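PDB 3DZW: agglutinin from Narcissus pseudonarcissus, which binds mannose-containing glycans, here alpha-1,3-linked mannobiose, as a lectin of the monocot mannose-binding family built on the beta-prism II fold. Local coordinates for residues 84-87 with 93-96; 29-34 with 52-57; 43-48 with 70-75; 2-5 with 9-12. All coordinates share one frame; numbering follows the deposited sequence.

Contact 1: 84-87 with 93-96; sequences YVCV and NVVI. With MAN (alpha-D-mannopyranose), chain C.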
loop_
_atom_site.group_PDB
_atom_site.type_symbol
_atom_site.label_atom_id
_atom_site.label_comp_id
_atom_site.label_asym_id
_atom_site.label_seq_id
_atom_site.Cartn_x
_atom_site.Cartn_y
_atom_site.Cartn_z
ATOM N N TYR A 84 18.706 -0.552 -11.952
ATOM C CA TYR A 84 18.021 0.739 -11.931
ATOM C C TYR A 84 16.580 0.599 -11.484
ATOM O O TYR A 84 16.045 -0.506 -11.440
ATOM C CB TYR A 84 18.013 1.355 -13.330
ATOM C CG TYR A 84 19.375 1.601 -13.961
ATOM C CD1 TYR A 84 20.066 0.574 -14.601
ATOM C CD2 TYR A 84 19.942 2.872 -13.968
ATOM C CE1 TYR A 84 21.321 0.806 -15.199
ATOM C CE2 TYR A 84 21.193 3.105 -14.566
ATOM C CZ TYR A 84 21.863 2.068 -15.176
ATOM O OH TYR A 84 23.091 2.298 -15.769
ATOM N N VAL A 85 15.947 1.741 -11.162
ATOM C CA VAL A 85 14.534 1.777 -10.771
ATOM C C VAL A 85 13.810 2.989 -11.364
ATOM O O VAL A 85 14.377 4.065 -11.446
ATOM C CB VAL A 85 14.315 1.803 -9.206
ATOM C CG1 VAL A 85 14.737 0.476 -8.566
ATOM C CG2 VAL A 85 15.030 3.001 -8.553
ATOM N N CYS A 86 12.566 2.768 -11.815
ATOM C CA CYS A 86 11.687 3.833 -12.318
ATOM C C CYS A 86 10.619 3.952 -11.250
ATOM O O CYS A 86 9.842 3.013 -11.045
ATOM C CB CYS A 86 11.077 3.488 -13.646
ATOM S SG CYS A 86 9.874 4.757 -14.265
ATOM N N VAL A 87 10.574 5.102 -10.565
ATOM C CA VAL A 87 9.658 5.309 -9.448
ATOM C C VAL A 87 8.582 6.373 -9.640
ATOM O O VAL A 87 8.885 7.488 -10.035
ATOM C CB VAL A 87 10.476 5.750 -8.173
ATOM C CG1 VAL A 87 9.561 5.893 -6.947
ATOM C CG2 VAL A 87 11.623 4.779 -7.882
ATOM N N ASN A 93 6.249 13.102 -9.106
ATOM C CA ASN A 93 7.261 13.054 -10.123
ATOM C C ASN A 93 7.510 11.581 -10.465
ATOM O O ASN A 93 7.307 10.703 -9.615
ATOM C CB ASN A 93 8.549 13.730 -9.619
ATOM C CG ASN A 93 9.428 14.338 -10.776
ATOM O OD1 ASN A 93 9.086 14.252 -11.962
ATOM N ND2 ASN A 93 10.541 14.980 -10.393
ATOM N N VAL A 94 7.899 11.311 -11.721
ATOM C CA VAL A 94 8.261 9.960 -12.181
ATOM C C VAL A 94 9.762 10.087 -12.483
ATOM O O VAL A 94 10.157 10.869 -13.364
ATOM C CB VAL A 94 7.475 9.512 -13.386
ATOM C CG1 VAL A 94 7.961 8.151 -13.860
ATOM C CG2 VAL A 94 5.970 9.463 -13.060
ATOM N N VAL A 95 10.592 9.328 -11.743
ATOM C CA VAL A 95 12.052 9.438 -11.840
ATOM C C VAL A 95 12.826 8.118 -11.983
ATOM O O VAL A 95 12.488 7.119 -11.354
ATOM C CB VAL A 95 12.600 10.146 -10.546
ATOM C CG1 VAL A 95 14.081 10.474 -10.676
ATOM C CG2 VAL A 95 11.815 11.406 -10.242
ATOM N N ILE A 96 13.883 8.140 -12.810
ATOM C CA ILE A 96 14.769 6.989 -12.987
ATOM C C ILE A 96 16.027 7.207 -12.143
ATOM O O ILE A 96 16.701 8.254 -12.281
ATOM C CB ILE A 96 15.212 6.797 -14.431
ATOM C CG1 ILE A 96 14.027 6.454 -15.325
ATOM C CG2 ILE A 96 16.255 5.675 -14.521
ATOM C CD1 ILE A 96 14.385 6.369 -16.797
HETATM C C1 MAN C . 12.634 16.804 -7.686
HETATM C C2 MAN C . 12.118 15.691 -6.784
HETATM C C3 MAN C . 13.199 14.627 -6.579
HETATM C C4 MAN C . 13.702 14.128 -7.920
HETATM C C5 MAN C . 14.125 15.307 -8.807
HETATM C C6 MAN C . 14.536 14.840 -10.198
HETATM O O2 MAN C . 10.947 15.117 -7.355
HETATM O O3 MAN C . 12.694 13.539 -5.822
HETATM O O4 MAN C . 14.794 13.232 -7.716
HETATM O O5 MAN C . 13.055 16.258 -8.921
HETATM O O6 MAN C . 15.008 15.946 -10.955
#
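Val-87 and Val-95 face each other as a hydrogen-bonded antiparallel pair, and two backbone bonds hold them in step: Val-87 N to Val-95 O at 2.9 Å, almost straight at 174°, and Val-95 N to Val-87 O at 3.0 Å. Both side chains leave the hairpin on the same face, branched at CB as suits an extended strand. The neighbouring non-hydrogen-bonded pair, Cys-86 with Ile-96, sends its side chains to the other face, where both meet Leu-62 of strand 62-65. The thiol of Cys-86 lies anti to its own backbone N (chi1 176°), which carries SG along the hairpin, not toward Ile-96, and sets it against Val-94 CG1 at 3.9 Å. On the Val-95 side the mannose of chain C lies close: Val-95 CG2 comes to 4.0 Å from its C4, an apolar touch. Just before the strand, Asn-93 gives the sugar a bond, ND2 to O2 at 3.1 Å and 170°, while its OD1 accepts from Thr-104 OG1 and Thr-106 N of the second subunit. One amide thus uses an N-H on the ligand and its carbonyl oxygen on the second subunit, which should fix its flip and places this sugar site beside the subunit interface.

Contact 2: 29-34 with 52-57; sequences CNLVLY and CHLSMQ. With MAN (alpha-D-mannopyranose), chain D; MAN (alpha-D-mannopyranose), chain E; MAN (alpha-D-mannopyranose), chain B.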
loop_
_atom_site.group_PDB
_atom_site.type_symbol
_atom_site.label_atom_id
_atom_site.label_comp_id
_atom_site.label_asym_id
_atom_site.label_seq_id
_atom_site.Cartn_x
_atom_site.Cartn_y
_atom_site.Cartn_z
ATOM N N CYS A 29 -1.232 2.595 -26.954
ATOM C CA CYS A 29 0.268 2.863 -27.030
ATOM C C CYS A 29 0.756 4.215 -26.436
ATOM O O CYS A 29 1.923 4.564 -26.587
ATOM C CB CYS A 29 0.808 2.673 -28.478
ATOM S SG CYS A 29 0.835 0.990 -28.979
ATOM N N ASN A 30 -0.127 4.946 -25.750
ATOM C CA ASN A 30 0.255 6.180 -25.142
ATOM C C ASN A 30 0.549 5.894 -23.662
ATOM O O ASN A 30 -0.255 5.260 -22.973
ATOM C CB ASN A 30 -0.858 7.230 -25.287
ATOM C CG ASN A 30 -0.354 8.699 -25.069
ATOM O OD1 ASN A 30 0.857 8.975 -25.079
ATOM N ND2 ASN A 30 -1.300 9.630 -24.911
ATOM N N LEU A 31 1.736 6.313 -23.206
ATOM C CA LEU A 31 2.162 6.158 -21.804
ATOM C C LEU A 31 1.803 7.442 -21.142
ATOM O O LEU A 31 2.362 8.489 -21.476
ATOM C CB LEU A 31 3.658 5.893 -21.727
ATOM C CG LEU A 31 4.320 5.803 -20.341
ATOM C CD1 LEU A 31 3.737 4.691 -19.507
ATOM C CD2 LEU A 31 5.838 5.623 -20.506
ATOM N N VAL A 32 0.871 7.384 -20.179
ATOM C CA VAL A 32 0.348 8.579 -19.545
ATOM C C VAL A 32 0.336 8.593 -18.002
ATOM O O VAL A 32 0.101 7.569 -17.362
ATOM C CB VAL A 32 -1.134 8.770 -19.991
ATOM C CG1 VAL A 32 -1.711 10.095 -19.476
ATOM C CG2 VAL A 32 -1.261 8.685 -21.514
ATOM N N LEU A 33 0.597 9.785 -17.434
ATOM C CA LEU A 33 0.547 10.021 -15.996
ATOM C C LEU A 33 -0.719 10.788 -15.695
ATOM O O LEU A 33 -0.937 11.883 -16.250
ATOM C CB LEU A 33 1.754 10.833 -15.519
ATOM C CG LEU A 33 1.780 11.220 -14.018
ATOM C CD1 LEU A 33 1.805 9.986 -13.122
ATOM C CD2 LEU A 33 2.964 12.121 -13.710
ATOM N N TYR A 34 -1.578 10.221 -14.830
ATOM C CA TYR A 34 -2.836 10.871 -14.430
ATOM C C TYR A 34 -2.871 11.271 -12.968
ATOM O O TYR A 34 -2.336 10.565 -12.108
ATOM C CB TYR A 34 -4.046 9.941 -14.659
ATOM C CG TYR A 34 -4.410 9.667 -16.089
ATOM C CD1 TYR A 34 -5.242 10.541 -16.792
ATOM C CD2 TYR A 34 -3.967 8.517 -16.733
ATOM C CE1 TYR A 34 -5.593 10.298 -18.099
ATOM C CE2 TYR A 34 -4.312 8.259 -18.052
ATOM C CZ TYR A 34 -5.130 9.154 -18.730
ATOM O OH TYR A 34 -5.487 8.909 -20.044
ATOM N N CYS A 52 1.232 -1.783 -27.035
ATOM C CA CYS A 52 2.655 -1.570 -26.854
ATOM C C CYS A 52 3.010 -1.943 -25.422
ATOM O O CYS A 52 2.115 -2.080 -24.587
ATOM C CB CYS A 52 3.014 -0.115 -27.101
ATOM S SG CYS A 52 2.786 0.481 -28.816
ATOM N N HIS A 53 4.311 -2.120 -25.127
ATOM C CA HIS A 53 4.743 -2.430 -23.747
ATOM C C HIS A 53 5.894 -1.504 -23.331
ATOM O O HIS A 53 6.637 -1.003 -24.181
ATOM C CB HIS A 53 5.137 -3.916 -23.571
ATOM C CG HIS A 53 6.436 -4.298 -24.222
ATOM N ND1 HIS A 53 6.518 -4.735 -25.525
ATOM C CD2 HIS A 53 7.703 -4.333 -23.735
ATOM C CE1 HIS A 53 7.778 -5.015 -25.817
ATOM N NE2 HIS A 53 8.516 -4.776 -24.747
ATOM N N LEU A 54 6.013 -1.270 -22.017
ATOM C CA LEU A 54 7.059 -0.412 -21.447
ATOM C C LEU A 54 8.122 -1.260 -20.791
ATOM O O LEU A 54 7.800 -2.173 -20.032
ATOM C CB LEU A 54 6.457 0.533 -20.411
ATOM C CG LEU A 54 7.410 1.487 -19.685
ATOM C CD1 LEU A 54 8.052 2.456 -20.662
ATOM C CD2 LEU A 54 6.674 2.242 -18.582
ATOM N N SER A 55 9.394 -0.949 -21.057
ATOM C CA SER A 55 10.505 -1.711 -20.482
ATOM C C SER A 55 11.583 -0.853 -19.800
ATOM O O SER A 55 12.155 0.053 -20.417
ATOM C CB SER A 55 11.176 -2.559 -21.576
ATOM O OG SER A 55 12.280 -3.286 -21.049
ATOM N N MET A 56 11.829 -1.138 -18.509
ATOM C CA MET A 56 12.893 -0.494 -17.752
ATOM C C MET A 56 14.055 -1.448 -17.950
ATOM O O MET A 56 14.087 -2.539 -17.358
ATOM C CB MET A 56 12.515 -0.338 -16.294
ATOM C CG MET A 56 13.587 0.292 -15.348
ATOM S SD MET A 56 14.055 2.026 -15.651
ATOM C CE MET A 56 15.136 1.886 -17.066
ATOM N N GLN A 57 15.002 -1.057 -18.801
ATOM C CA GLN A 57 16.149 -1.928 -19.171
ATOM C C GLN A 57 17.354 -1.897 -18.217
ATOM O O GLN A 57 17.544 -0.933 -17.449
ATOM C CB GLN A 57 16.597 -1.573 -20.595
ATOM C CG GLN A 57 15.485 -1.776 -21.622
ATOM C CD GLN A 57 15.897 -1.473 -23.046
ATOM O OE1 GLN A 57 15.189 -1.832 -23.984
ATOM N NE2 GLN A 57 17.045 -0.813 -23.221
HETATM C C1 MAN D . -4.719 10.785 -25.954
HETATM C C2 MAN D . -5.258 9.452 -25.300
HETATM C C3 MAN D . -5.909 9.759 -23.960
HETATM C C4 MAN D . -4.935 10.560 -23.055
HETATM C C5 MAN D . -4.386 11.841 -23.734
HETATM C C6 MAN D . -3.304 12.488 -22.892
HETATM O O1 MAN D . -5.648 11.535 -26.871
HETATM O O2 MAN D . -4.208 8.527 -25.147
HETATM O O3 MAN D . -6.298 8.539 -23.358
HETATM O O4 MAN D . -5.581 10.933 -21.867
HETATM O O5 MAN D . -3.825 11.585 -25.022
HETATM O O6 MAN D . -2.753 13.580 -23.607
HETATM C C1 MAN E . 19.457 2.356 -26.662
HETATM C C2 MAN E . 19.282 0.853 -26.143
HETATM C C3 MAN E . 18.309 0.036 -26.969
HETATM C C4 MAN E . 17.025 0.822 -27.230
HETATM C C5 MAN E . 17.306 2.170 -27.921
HETATM C C6 MAN E . 16.030 2.972 -28.097
HETATM O O1 MAN E . 20.751 2.721 -27.359
HETATM O O2 MAN E . 18.838 0.914 -24.819
HETATM O O3 MAN E . 17.996 -1.153 -26.270
HETATM O O4 MAN E . 16.149 0.060 -28.039
HETATM O O5 MAN E . 18.194 2.995 -27.180
HETATM O O6 MAN E . 16.354 4.277 -28.561
HETATM C C1 MAN B . 18.508 -2.316 -26.936
HETATM C C2 MAN B . 17.937 -3.552 -26.249
HETATM C C3 MAN B . 18.599 -3.772 -24.882
HETATM C C4 MAN B . 20.106 -3.745 -25.014
HETATM C C5 MAN B . 20.540 -2.467 -25.697
HETATM C C6 MAN B . 22.062 -2.431 -25.872
HETATM O O2 MAN B . 18.132 -4.674 -27.085
HETATM O O3 MAN B . 18.200 -5.008 -24.331
HETATM O O4 MAN B . 20.683 -3.811 -23.732
HETATM O O5 MAN B . 19.923 -2.378 -26.967
HETATM O O6 MAN B . 22.438 -1.267 -26.578
#
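Cys-29 and Cys-52 are joined by the disulfide that ties the chain just ahead of strand 31-35 to that just ahead of strand 53-56, in a different sheet. From Cys-29 CB, 3.0 Å from Cys-52 SG, the chain runs to SG, which closes the 2.0 Å bond; the torsion about S-S is 89°, near the relaxed right angle. Deeper in the core, Leu-31 repeats the approach without a covalent bond. Its CB leads to CG, which a chi1 of 176° places across from the backbone N, driving the fork at the other sheet: CD1 meets Leu-54 CD2 at 3.9 Å, and CD2 touches both methyls of Leu-54, CD1 among them at 3.9 Å. The two leucine side chains cross at about a right angle, and Phe-23 and Met-25 of strand 21-25 fill in around them. Leucine suits both places because its forked tip spans the gap between sheets with nothing polar to satisfy.

Facing away from this seam, the same segments carry polar groups. Asn-30 ND2 donates to O2 of the chain D mannose, whose O4 gives a 2.7 Å bond to Tyr-34 OH; elsewhere Gln-57 NE2 reaches O3 of the chain E mannose at 3.2 Å, and O2 by a weak bond. Sulfur and methyl groups thus fasten two sheets together, while amide and phenol groups on the same backbones serve two sugar sites.

Contact 3: 43-48 with 70-75; sequences TNTGGL and NPIWAS. With MAN (alpha-D-mannopyranose), chain E.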
loop_
_atom_site.group_PDB
_atom_site.type_symbol
_atom_site.label_atom_id
_atom_site.label_comp_id
_atom_site.label_asym_id
_atom_site.label_seq_id
_atom_site.Cartn_x
_atom_site.Cartn_y
_atom_site.Cartn_z
ATOM N N THR A 43 3.734 10.448 -23.418
ATOM C CA THR A 43 4.734 10.269 -24.471
ATOM C C THR A 43 4.202 10.778 -25.824
ATOM O O THR A 43 4.973 10.924 -26.788
ATOM C CB THR A 43 5.165 8.801 -24.604
ATOM O OG1 THR A 43 4.001 7.956 -24.758
ATOM C CG2 THR A 43 5.950 8.358 -23.374
ATOM N N ASN A 44 2.883 11.044 -25.885
ATOM C CA ASN A 44 2.229 11.549 -27.095
ATOM C C ASN A 44 2.392 10.583 -28.256
ATOM O O ASN A 44 2.672 10.988 -29.388
ATOM C CB ASN A 44 2.772 12.941 -27.450
ATOM C CG ASN A 44 2.614 13.943 -26.304
ATOM O OD1 ASN A 44 1.632 13.912 -25.567
ATOM N ND2 ASN A 44 3.571 14.839 -26.170
ATOM N N THR A 45 2.214 9.295 -27.955
ATOM C CA THR A 45 2.329 8.228 -28.932
ATOM C C THR A 45 0.996 7.457 -29.072
ATOM O O THR A 45 0.977 6.287 -29.487
ATOM C CB THR A 45 3.470 7.263 -28.561
ATOM O OG1 THR A 45 3.292 6.799 -27.210
ATOM C CG2 THR A 45 4.809 7.966 -28.669
ATOM N N GLY A 46 -0.110 8.122 -28.734
ATOM C CA GLY A 46 -1.425 7.520 -28.845
ATOM C C GLY A 46 -1.829 7.396 -30.310
ATOM O O GLY A 46 -1.572 8.296 -31.105
ATOM N N GLY A 47 -2.433 6.267 -30.666
ATOM C CA GLY A 47 -2.882 6.026 -32.047
ATOM C C GLY A 47 -1.794 5.580 -33.040
ATOM O O GLY A 47 -2.097 5.312 -34.201
ATOM N N LEU A 48 -0.536 5.499 -32.587
ATOM C CA LEU A 48 0.575 5.071 -33.474
ATOM C C LEU A 48 0.493 3.582 -33.791
ATOM O O LEU A 48 0.783 3.166 -34.914
ATOM C CB LEU A 48 1.951 5.418 -32.868
ATOM C CG LEU A 48 2.385 6.900 -32.898
ATOM C CD1 LEU A 48 1.358 7.817 -32.273
ATOM C CD2 LEU A 48 3.753 7.069 -32.216
ATOM N N ASN A 70 9.806 -2.657 -32.018
ATOM C CA ASN A 70 10.551 -1.504 -32.486
ATOM C C ASN A 70 10.319 -0.374 -31.503
ATOM O O ASN A 70 9.172 -0.138 -31.099
ATOM C CB ASN A 70 10.095 -1.076 -33.875
ATOM C CG ASN A 70 10.361 -2.147 -34.956
ATOM O OD1 ASN A 70 9.548 -2.336 -35.856
ATOM N ND2 ASN A 70 11.497 -2.840 -34.856
ATOM N N PRO A 71 11.401 0.332 -31.083
ATOM C CA PRO A 71 11.182 1.445 -30.145
ATOM C C PRO A 71 10.397 2.601 -30.759
ATOM O O PRO A 71 10.617 2.941 -31.923
ATOM C CB PRO A 71 12.613 1.916 -29.807
ATOM C CG PRO A 71 13.521 0.870 -30.319
ATOM C CD PRO A 71 12.827 0.156 -31.408
ATOM N N ILE A 72 9.461 3.168 -29.992
ATOM C CA ILE A 72 8.670 4.342 -30.456
ATOM C C ILE A 72 8.865 5.564 -29.511
ATOM O O ILE A 72 8.407 6.660 -29.816
ATOM C CB ILE A 72 7.154 4.018 -30.655
ATOM C CG1 ILE A 72 6.471 3.654 -29.327
ATOM C CG2 ILE A 72 6.986 2.903 -31.688
ATOM C CD1 ILE A 72 4.973 3.397 -29.462
ATOM N N TRP A 73 9.546 5.338 -28.371
ATOM C CA TRP A 73 9.854 6.383 -27.398
ATOM C C TRP A 73 10.875 5.858 -26.420
ATOM O O TRP A 73 10.861 4.665 -26.077
ATOM C CB TRP A 73 8.605 6.836 -26.622
ATOM C CG TRP A 73 8.901 7.982 -25.622
ATOM C CD1 TRP A 73 8.777 9.322 -25.856
ATOM C CD2 TRP A 73 9.390 7.854 -24.267
ATOM N NE1 TRP A 73 9.144 10.040 -24.732
ATOM C CE2 TRP A 73 9.526 9.165 -23.746
ATOM C CE3 TRP A 73 9.724 6.763 -23.447
ATOM C CZ2 TRP A 73 9.978 9.412 -22.437
ATOM C CZ3 TRP A 73 10.176 7.014 -22.146
ATOM C CH2 TRP A 73 10.295 8.330 -21.659
ATOM N N ALA A 74 11.781 6.743 -25.967
ATOM C CA ALA A 74 12.808 6.364 -24.982
ATOM C C ALA A 74 13.291 7.569 -24.181
ATOM O O ALA A 74 13.275 8.705 -24.669
ATOM C CB ALA A 74 13.984 5.681 -25.667
ATOM N N SER A 75 13.726 7.311 -22.946
ATOM C CA SER A 75 14.242 8.361 -22.071
ATOM C C SER A 75 15.667 8.811 -22.478
ATOM O O SER A 75 16.160 9.861 -22.004
ATOM C CB SER A 75 14.223 7.892 -20.599
ATOM O OG SER A 75 14.983 6.700 -20.415
HETATM C C1 MAN E . 19.457 2.356 -26.662
HETATM C C2 MAN E . 19.282 0.853 -26.143
HETATM C C3 MAN E . 18.309 0.036 -26.969
HETATM C C4 MAN E . 17.025 0.822 -27.230
HETATM C C5 MAN E . 17.306 2.170 -27.921
HETATM C C6 MAN E . 16.030 2.972 -28.097
HETATM O O1 MAN E . 20.751 2.721 -27.359
HETATM O O2 MAN E . 18.838 0.914 -24.819
HETATM O O3 MAN E . 17.996 -1.153 -26.270
HETATM O O4 MAN E . 16.149 0.060 -28.039
HETATM O O5 MAN E . 18.194 2.995 -27.180
HETATM O O6 MAN E . 16.354 4.277 -28.561
#
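Thr-43 plants its methyl squarely on the indole of Trp-73. CG2 lies 3.6 Å from the centroid of the five-membered ring and only 8° off the ring normal, a CH-pi contact over the face, with CB following at 3.9 Å from Trp-73 CD1. The threonine torsion explains the division of labour: chi1 of 53° tucks OG1 between the backbone N and carbonyl carbon and turns CG2 outward to the ring. The hydroxyl thereby points away from the indole, donating to Thr-45 OG1 at 2.8 Å and accepting from Leu-31 N of strand 31-35. Thr-45 adopts the same rotamer; its OG1 goes on to Cys-29 O, and its CG2 comes to 4.0 Å from Ile-72 O, with the Ile-72 side chain packed alongside its CB. Threonine fits both positions because one carbon carries a polar and an apolar branch, the first bracing the loop and the second covering the neighbouring sheet.

Trp-73 swings its ring across to the loop with CG trans to the backbone N (chi1 -178°). Its opposite face is approached by Ser-75 N, off toward the rim, so the indole is held between two pieces of chain. The next residue, Ala-74, points away from the loop, and with Pro-71 it borders the chain E mannose: Pro-71 CG is 3.6 Å from O4 of that sugar.

A strand that turns its tryptophan to the loop of the next sheet and its neighbours Pro-71 and Ala-74 to the sugar is in keeping with the beta-prism II fold of monocot mannose-binding lectins.

Contact 4: 2-5 with 9-12; sequences NILY and TLSP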
loop_
_atom_site.group_PDB
_atom_site.type_symbol
_atom_site.label_atom_id
_atom_site.label_comp_id
_atom_site.label_asym_id
_atom_site.label_seq_id
_atom_site.Cartn_x
_atom_site.Cartn_y
_atom_site.Cartn_z
ATOM N N ASN A 2 4.598 0.991 -6.806
ATOM C CA ASN A 2 5.093 2.332 -7.170
ATOM C C ASN A 2 6.448 2.290 -7.904
ATOM O O ASN A 2 6.970 3.342 -8.299
ATOM C CB ASN A 2 5.185 3.274 -5.932
ATOM C CG ASN A 2 6.145 2.763 -4.852
ATOM O OD1 ASN A 2 6.482 1.577 -4.806
ATOM N ND2 ASN A 2 6.564 3.660 -3.967
ATOM N N ILE A 3 7.011 1.068 -8.097
ATOM C CA ILE A 3 8.322 0.908 -8.762
ATOM C C ILE A 3 8.340 -0.122 -9.885
ATOM O O ILE A 3 7.755 -1.225 -9.761
ATOM C CB ILE A 3 9.433 0.475 -7.734
ATOM C CG1 ILE A 3 9.534 1.456 -6.580
ATOM C CG2 ILE A 3 10.813 0.303 -8.438
ATOM C CD1 ILE A 3 10.584 1.036 -5.513
ATOM N N LEU A 4 8.989 0.249 -10.998
ATOM C CA LEU A 4 9.205 -0.638 -12.111
ATOM C C LEU A 4 10.727 -0.889 -12.082
ATOM O O LEU A 4 11.525 0.023 -12.362
ATOM C CB LEU A 4 8.761 -0.041 -13.443
ATOM C CG LEU A 4 8.906 -0.983 -14.673
ATOM C CD1 LEU A 4 8.012 -2.205 -14.523
ATOM C CD2 LEU A 4 8.605 -0.263 -15.982
ATOM N N TYR A 5 11.122 -2.107 -11.696
ATOM C CA TYR A 5 12.555 -2.472 -11.576
ATOM C C TYR A 5 13.184 -2.811 -12.908
ATOM O O TYR A 5 12.492 -3.250 -13.831
ATOM C CB TYR A 5 12.726 -3.663 -10.608
ATOM C CG TYR A 5 12.367 -3.359 -9.161
ATOM C CD1 TYR A 5 11.070 -3.520 -8.693
ATOM C CD2 TYR A 5 13.340 -2.923 -8.261
ATOM C CE1 TYR A 5 10.742 -3.240 -7.349
ATOM C CE2 TYR A 5 13.022 -2.637 -6.923
ATOM C CZ TYR A 5 11.730 -2.801 -6.478
ATOM O OH TYR A 5 11.423 -2.525 -5.164
ATOM N N THR A 9 8.743 -5.263 -17.119
ATOM C CA THR A 9 7.962 -4.577 -18.133
ATOM C C THR A 9 6.510 -4.391 -17.725
ATOM O O THR A 9 5.993 -5.119 -16.870
ATOM C CB THR A 9 7.930 -5.369 -19.457
ATOM O OG1 THR A 9 7.292 -6.642 -19.238
ATOM C CG2 THR A 9 9.343 -5.588 -20.020
ATOM N N LEU A 10 5.856 -3.401 -18.342
ATOM C CA LEU A 10 4.448 -3.160 -18.139
ATOM C C LEU A 10 3.752 -3.554 -19.430
ATOM O O LEU A 10 4.035 -2.982 -20.492
ATOM C CB LEU A 10 4.129 -1.689 -17.801
ATOM C CG LEU A 10 4.603 -1.095 -16.470
ATOM C CD1 LEU A 10 4.175 0.357 -16.370
ATOM C CD2 LEU A 10 4.072 -1.886 -15.272
ATOM N N SER A 11 2.869 -4.557 -19.350
ATOM C CA SER A 11 2.103 -5.019 -20.499
ATOM C C SER A 11 0.961 -4.049 -20.750
ATOM O O SER A 11 0.678 -3.198 -19.897
ATOM C CB SER A 11 1.557 -6.430 -20.244
ATOM O OG SER A 11 2.595 -7.341 -19.949
ATOM N N PRO A 12 0.289 -4.149 -21.935
ATOM C CA PRO A 12 -0.831 -3.236 -22.199
ATOM C C PRO A 12 -1.864 -3.213 -21.061
ATOM O O PRO A 12 -2.320 -4.283 -20.591
ATOM C CB PRO A 12 -1.451 -3.803 -23.486
ATOM C CG PRO A 12 -0.333 -4.488 -24.167
ATOM C CD PRO A 12 0.537 -5.053 -23.079
#
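Leu-4 and Leu-10 meet inside the beta-prism II core, where strands 3-5 and 8-10, close in sequence, belong to two different sheets of the prism. The apolar contact is the main one. Leu-4 CD1 sits 4.0 Å from Leu-10 CD2, and Leu-4 CD2 is 4.1 Å from Leu-10 CG, so the fork of one leucine rests on the branch point and one methyl of the other, their side chains inclined to each other. The torsions differ: Leu-4 has CG opposite its backbone N (chi1 -177°) and reaches straight across, whereas Leu-10 has CG beside its backbone N (chi1 -67°), which bends a side chain that leaves the strand obliquely back to the partner. Both also lie on Leu-54 of strand 53-56, and leucine is apt here for being bulky and wholly apolar.

Hydrogen bonding is directed elsewhere: Leu-4 pairs through its backbone with Cys-86, and Leu-10 with Leu-54, each strand being an edge of its own sheet within the chain. Asn-2 takes the chain to the subunit boundary, its OD1 bonded to Asn-2 ND2 of the second subunit.

The remaining contact is between side chain and backbone, the Leu-4 CD1 methyl lying 4.1 Å from Thr-9 N.

Contact 2 lies between contacts 3 and 4, its centre about 8 Å from each of theirs; those two are about 16 Å apart, centre to centre, and do not touch, contact 3 being the more peripheral. Leu-31 O to Thr-43 N, 3.1 Å, joins contacts 2 and 3, and Leu-54 O to Leu-10 N, 2.9 Å, joins contacts 2 and 4 within one sheet. Contact 1 shares another sheet with contact 4 and packs on contact 2 through Cys-86 and Met-56. Three mannose pockets are distributed over them: chain C at contact 1, chain D at contact 2, and chain E between contacts 2 and 3, where Gln-57 and Pro-71 both approach it.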